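Local coordinates for protein putative esterase aq_1494 (Aquifex aeolicus, PDB 2EGR) that probably hydrolyses fatty acyl-CoA thioesters, as a member of the 4-hydroxybenzoyl-CoA thioesterase family, at residues Glu53-Lys64 and Ala99-Val110. Residues are numbered along the deposited sequence; the frame is centred on the assembly and turned at random.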
loop_
_atom_site.group_PDB
_atom_site.type_symbol
_atom_site.label_atom_id
_atom_site.label_comp_id
_atom_site.label_asym_id
_atom_site.label_seq_id
_atom_site.Cartn_x
_atom_site.Cartn_y
_atom_site.Cartn_z
ATOM N N GLU A 53 -20.444 -5.176 -10.474
ATOM C CA GLU A 53 -19.469 -4.831 -9.428
ATOM C C GLU A 53 -19.804 -5.651 -8.195
ATOM O O GLU A 53 -20.965 -5.734 -7.825
ATOM C CB GLU A 53 -19.516 -3.319 -9.094
ATOM C CG GLU A 53 -18.552 -2.865 -7.948
ATOM C CD GLU A 53 -18.826 -1.434 -7.400
ATOM O OE1 GLU A 53 -19.720 -0.722 -7.939
ATOM O OE2 GLU A 53 -18.142 -1.021 -6.415
ATOM N N VAL A 54 -18.797 -6.253 -7.555
ATOM C CA VAL A 54 -19.002 -6.848 -6.230
ATOM C C VAL A 54 -18.640 -5.798 -5.170
ATOM O O VAL A 54 -17.513 -5.292 -5.141
ATOM C CB VAL A 54 -18.212 -8.161 -6.041
ATOM C CG1 VAL A 54 -18.243 -8.620 -4.583
ATOM C CG2 VAL A 54 -18.770 -9.265 -6.986
ATOM N N VAL A 55 -19.618 -5.455 -4.335
ATOM C CA VAL A 55 -19.480 -4.342 -3.387
ATOM C C VAL A 55 -19.323 -4.867 -1.966
ATOM O O VAL A 55 -20.146 -5.640 -1.464
ATOM C CB VAL A 55 -20.675 -3.327 -3.478
ATOM C CG1 VAL A 55 -20.619 -2.295 -2.321
ATOM C CG2 VAL A 55 -20.695 -2.653 -4.831
ATOM N N LEU A 56 -18.249 -4.457 -1.309
ATOM C CA LEU A 56 -18.052 -4.846 0.084
ATOM C C LEU A 56 -18.945 -4.043 1.049
ATOM O O LEU A 56 -18.980 -2.797 1.008
ATOM C CB LEU A 56 -16.581 -4.665 0.463
ATOM C CG LEU A 56 -16.235 -5.040 1.904
ATOM C CD1 LEU A 56 -16.346 -6.556 2.120
ATOM C CD2 LEU A 56 -14.835 -4.583 2.233
ATOM N N LEU A 57 -19.663 -4.758 1.907
ATOM C CA LEU A 57 -20.576 -4.123 2.870
ATOM C C LEU A 57 -19.948 -3.903 4.239
ATOM O O LEU A 57 -20.076 -2.813 4.851
ATOM C CB LEU A 57 -21.854 -4.960 3.007
ATOM C CG LEU A 57 -22.884 -4.839 1.884
ATOM C CD1 LEU A 57 -23.965 -5.891 2.151
ATOM C CD2 LEU A 57 -23.504 -3.423 1.749
ATOM N N ASN A 58 -19.293 -4.948 4.737
ATOM C CA ASN A 58 -18.532 -4.897 5.970
ATOM C C ASN A 58 -17.443 -5.961 5.985
ATOM O O ASN A 58 -17.479 -6.921 5.188
ATOM C CB ASN A 58 -19.413 -5.015 7.226
ATOM C CG ASN A 58 -20.151 -6.344 7.305
ATOM O OD1 ASN A 58 -19.542 -7.409 7.453
ATOM N ND2 ASN A 58 -21.482 -6.278 7.206
ATOM N N ALA A 59 -16.476 -5.759 6.873
ATOM C CA ALA A 59 -15.341 -6.666 7.040
ATOM C C ALA A 59 -14.872 -6.650 8.483
ATOM O O ALA A 59 -14.892 -5.587 9.150
ATOM C CB ALA A 59 -14.184 -6.259 6.073
ATOM N N TYR A 60 -14.402 -7.801 8.948
ATOM C CA TYR A 60 -13.981 -8.000 10.298
ATOM C C TYR A 60 -12.748 -8.893 10.290
ATOM O O TYR A 60 -12.685 -9.888 9.540
ATOM C CB TYR A 60 -15.096 -8.703 11.109
ATOM C CG TYR A 60 -14.640 -9.141 12.474
ATOM C CD1 TYR A 60 -14.521 -8.211 13.526
ATOM C CD2 TYR A 60 -14.272 -10.460 12.722
ATOM C CE1 TYR A 60 -14.083 -8.612 14.792
ATOM C CE2 TYR A 60 -13.844 -10.867 13.982
ATOM C CZ TYR A 60 -13.765 -9.939 15.013
ATOM O OH TYR A 60 -13.301 -10.325 16.250
ATOM N N CYS A 61 -11.760 -8.544 11.104
ATOM C CA CYS A 61 -10.609 -9.419 11.306
ATOM C C CYS A 61 -10.189 -9.444 12.761
ATOM O O CYS A 61 -10.138 -8.390 13.421
ATOM C CB CYS A 61 -9.410 -9.053 10.398
ATOM S SG CYS A 61 -8.151 -10.362 10.305
ATOM N N GLU A 62 -9.937 -10.652 13.261
ATOM C CA GLU A 62 -9.354 -10.867 14.563
ATOM C C GLU A 62 -7.965 -11.464 14.442
ATOM O O GLU A 62 -7.737 -12.461 13.724
ATOM C CB GLU A 62 -10.263 -11.668 15.530
ATOM C CG GLU A 62 -10.872 -12.922 14.988
ATOM C CD GLU A 62 -11.908 -13.529 15.957
ATOM O OE1 GLU A 62 -12.468 -12.770 16.794
ATOM O OE2 GLU A 62 -12.167 -14.753 15.858
ATOM N N TYR A 63 -7.042 -10.850 15.161
ATOM C CA TYR A 63 -5.621 -11.100 15.030
ATOM C C TYR A 63 -5.103 -11.837 16.251
ATOM O O TYR A 63 -5.095 -11.310 17.373
ATOM C CB TYR A 63 -4.847 -9.782 14.807
ATOM C CG TYR A 63 -5.320 -8.968 13.608
ATOM C CD1 TYR A 63 -4.675 -9.080 12.372
ATOM C CD2 TYR A 63 -6.406 -8.096 13.716
ATOM C CE1 TYR A 63 -5.118 -8.334 11.256
ATOM C CE2 TYR A 63 -6.879 -7.370 12.622
ATOM C CZ TYR A 63 -6.212 -7.490 11.382
ATOM O OH TYR A 63 -6.660 -6.764 10.315
ATOM N N LYS A 64 -4.673 -13.075 16.048
ATOM C CA LYS A 64 -4.262 -13.917 17.172
ATOM C C LYS A 64 -2.745 -14.016 17.329
ATOM O O LYS A 64 -2.228 -13.895 18.431
ATOM C CB LYS A 64 -4.904 -15.319 17.067
ATOM C CG LYS A 64 -6.388 -15.295 16.736
ATOM C CD LYS A 64 -6.899 -16.699 16.306
ATOM C CE LYS A 64 -8.421 -16.686 16.076
ATOM N NZ LYS A 64 -9.210 -16.516 17.361
ATOM N N ALA A 99 -3.880 -21.365 13.631
ATOM C CA ALA A 99 -4.742 -20.244 13.253
ATOM C C ALA A 99 -4.201 -18.929 13.837
ATOM O O ALA A 99 -4.155 -18.715 15.064
ATOM C CB ALA A 99 -6.188 -20.495 13.664
ATOM N N VAL A 100 -3.798 -18.051 12.924
ATOM C CA VAL A 100 -3.078 -16.828 13.233
ATOM C C VAL A 100 -4.053 -15.618 13.168
ATOM O O VAL A 100 -3.816 -14.562 13.782
ATOM C CB VAL A 100 -1.874 -16.795 12.223
ATOM C CG1 VAL A 100 -1.803 -15.590 11.362
ATOM C CG2 VAL A 100 -0.555 -17.256 12.855
ATOM N N ALA A 101 -5.145 -15.780 12.419
ATOM C CA ALA A 101 -6.216 -14.796 12.368
ATOM C C ALA A 101 -7.485 -15.415 11.810
ATOM O O ALA A 101 -7.442 -16.446 11.108
ATOM C CB ALA A 101 -5.789 -13.573 11.500
ATOM N N LYS A 102 -8.618 -14.792 12.112
ATOM C CA LYS A 102 -9.914 -15.166 11.529
ATOM C C LYS A 102 -10.635 -13.916 11.109
ATOM O O LYS A 102 -10.526 -12.897 11.784
ATOM C CB LYS A 102 -10.780 -15.916 12.554
ATOM C CG LYS A 102 -10.227 -17.257 12.882
ATOM C CD LYS A 102 -11.244 -18.102 13.631
ATOM C CE LYS A 102 -10.690 -19.482 13.956
ATOM N NZ LYS A 102 -11.717 -20.194 14.846
ATOM N N ALA A 103 -11.415 -14.022 10.036
ATOM C CA ALA A 103 -12.110 -12.895 9.439
ATOM C C ALA A 103 -13.380 -13.281 8.699
ATOM O O ALA A 103 -13.658 -14.479 8.454
ATOM C CB ALA A 103 -11.170 -12.179 8.470
ATOM N N ASN A 104 -14.106 -12.252 8.285
ATOM C CA ASN A 104 -15.271 -12.396 7.453
ATOM C C ASN A 104 -15.543 -11.105 6.709
ATOM O O ASN A 104 -15.166 -10.004 7.196
ATOM C CB ASN A 104 -16.480 -12.876 8.273
ATOM C CG ASN A 104 -16.906 -11.894 9.364
ATOM O OD1 ASN A 104 -17.633 -10.947 9.092
ATOM N ND2 ASN A 104 -16.533 -12.180 10.607
ATOM N N THR A 105 -16.169 -11.259 5.551
ATOM C CA THR A 105 -16.551 -10.173 4.666
ATOM C C THR A 105 -17.929 -10.451 4.072
ATOM O O THR A 105 -18.242 -11.588 3.686
ATOM C CB THR A 105 -15.541 -9.959 3.522
ATOM O OG1 THR A 105 -15.452 -11.151 2.726
ATOM C CG2 THR A 105 -14.141 -9.610 4.078
ATOM N N LYS A 106 -18.747 -9.402 4.005
ATOM C CA LYS A 106 -20.068 -9.489 3.397
ATOM C C LYS A 106 -20.142 -8.563 2.196
ATOM O O LYS A 106 -19.614 -7.413 2.221
ATOM C CB LYS A 106 -21.155 -9.176 4.428
ATOM C CG LYS A 106 -22.551 -9.211 3.868
ATOM C CD LYS A 106 -23.575 -8.792 4.916
ATOM C CE LYS A 106 -24.972 -9.228 4.492
ATOM N NZ LYS A 106 -26.001 -8.513 5.304
ATOM N N HIS A 107 -20.781 -9.061 1.143
ATOM C CA HIS A 107 -20.791 -8.437 -0.175
ATOM C C HIS A 107 -22.183 -8.380 -0.785
ATOM O O HIS A 107 -23.050 -9.187 -0.474
ATOM C CB HIS A 107 -19.893 -9.213 -1.152
ATOM C CG HIS A 107 -18.488 -9.390 -0.672
ATOM N ND1 HIS A 107 -18.120 -10.397 0.197
ATOM C CD2 HIS A 107 -17.373 -8.668 -0.905
ATOM C CE1 HIS A 107 -16.834 -10.291 0.470
ATOM N NE2 HIS A 107 -16.361 -9.239 -0.175
ATOM N N CYS A 108 -22.360 -7.439 -1.681
ATOM C CA CYS A 108 -23.541 -7.384 -2.501
ATOM C C CYS A 108 -23.078 -7.057 -3.902
ATOM O O CYS A 108 -21.867 -6.973 -4.154
ATOM C CB CYS A 108 -24.549 -6.378 -1.925
ATOM S SG CYS A 108 -24.073 -4.655 -2.030
ATOM N N MET A 109 -24.021 -6.930 -4.834
ATOM C CA MET A 109 -23.677 -6.750 -6.230
ATOM C C MET A 109 -24.422 -5.598 -6.878
ATOM O O MET A 109 -25.578 -5.298 -6.537
ATOM C CB MET A 109 -23.880 -8.047 -7.023
ATOM C CG MET A 109 -22.846 -9.134 -6.709
ATOM S SD MET A 109 -22.847 -10.535 -7.835
ATOM C CE MET A 109 -22.133 -11.703 -6.753
ATOM N N VAL A 110 -23.743 -4.959 -7.819
ATOM C CA VAL A 110 -24.226 -3.733 -8.429
ATOM C C VAL A 110 -24.101 -3.787 -9.952
ATOM O O VAL A 110 -23.084 -4.251 -10.506
ATOM C CB VAL A 110 -23.494 -2.490 -7.794
ATOM C CG1 VAL A 110 -23.428 -1.292 -8.740
ATOM C CG2 VAL A 110 -24.135 -2.120 -6.458
HETATM O O HOH W 1 -18.920 -10.076 7.053
HETATM O O HOH W 2 -17.819 -8.338 9.593
#
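Cys61 and Ala103 face each other in the closely packed stretch of two antiparallel strands, 53-63 and 99-110. Their CA atoms are 4.2 Å apart in a non-hydrogen-bonded pair. The sulfur of Cys61 turns anti to its own N (chi1 -165°). There it meets the methyls of Ala103 and Ala101 and sits above one face of the Tyr63 ring, toward its rim. Ala59 CB touches Thr105 CG2 at 3.9 Å on the same face. Helix 22-39 covers this face: its Phe26 lies against Cys61 and its Phe29 against Ala103. This sheet wrapped on a long helix is the HotDog fold of the thioesterase superfamily. A classic beta bulge interrupts the ladder, with Leu57 and Asn58 both opposite Lys106. Leu57 N gives a bond to Lys106 O (2.7 Å), and Lys106 N bonds to Asn58 O (3.0 Å). From the bulge on, residues 58-62 also pair with a strand of the second subunit, and the sheet runs on across the interface.

The other face, with Asn58, Tyr60, Glu62, Lys102 and Asn104, is partly open to solvent and holds two waters. Asn58 and Tyr60 pack there on Tyr60 and Asn58 of the second subunit. Both waters link Asn58 OD1 to Asn104 OD1. The planes of the Asn104 amide and the Tyr60 ring are 23° apart, and Asn104 ND2 comes to 3.5 Å from Tyr60 CD2. Tyr60 OH donates to Glu62 OE1 (2.6 Å) on the anti side, 34° out of the carboxylate plane. Glu62 OE2 makes a long salt bridge to Lys64 NZ (3.8 Å) and rests near Lys102 CB. Were Glu62 replaced by an alanine, the Tyr60 hydroxyl would probably lose this acceptor and Lys64 this distant carboxylate. Lys102 NZ lies 5.1 Å from Lys64 NZ.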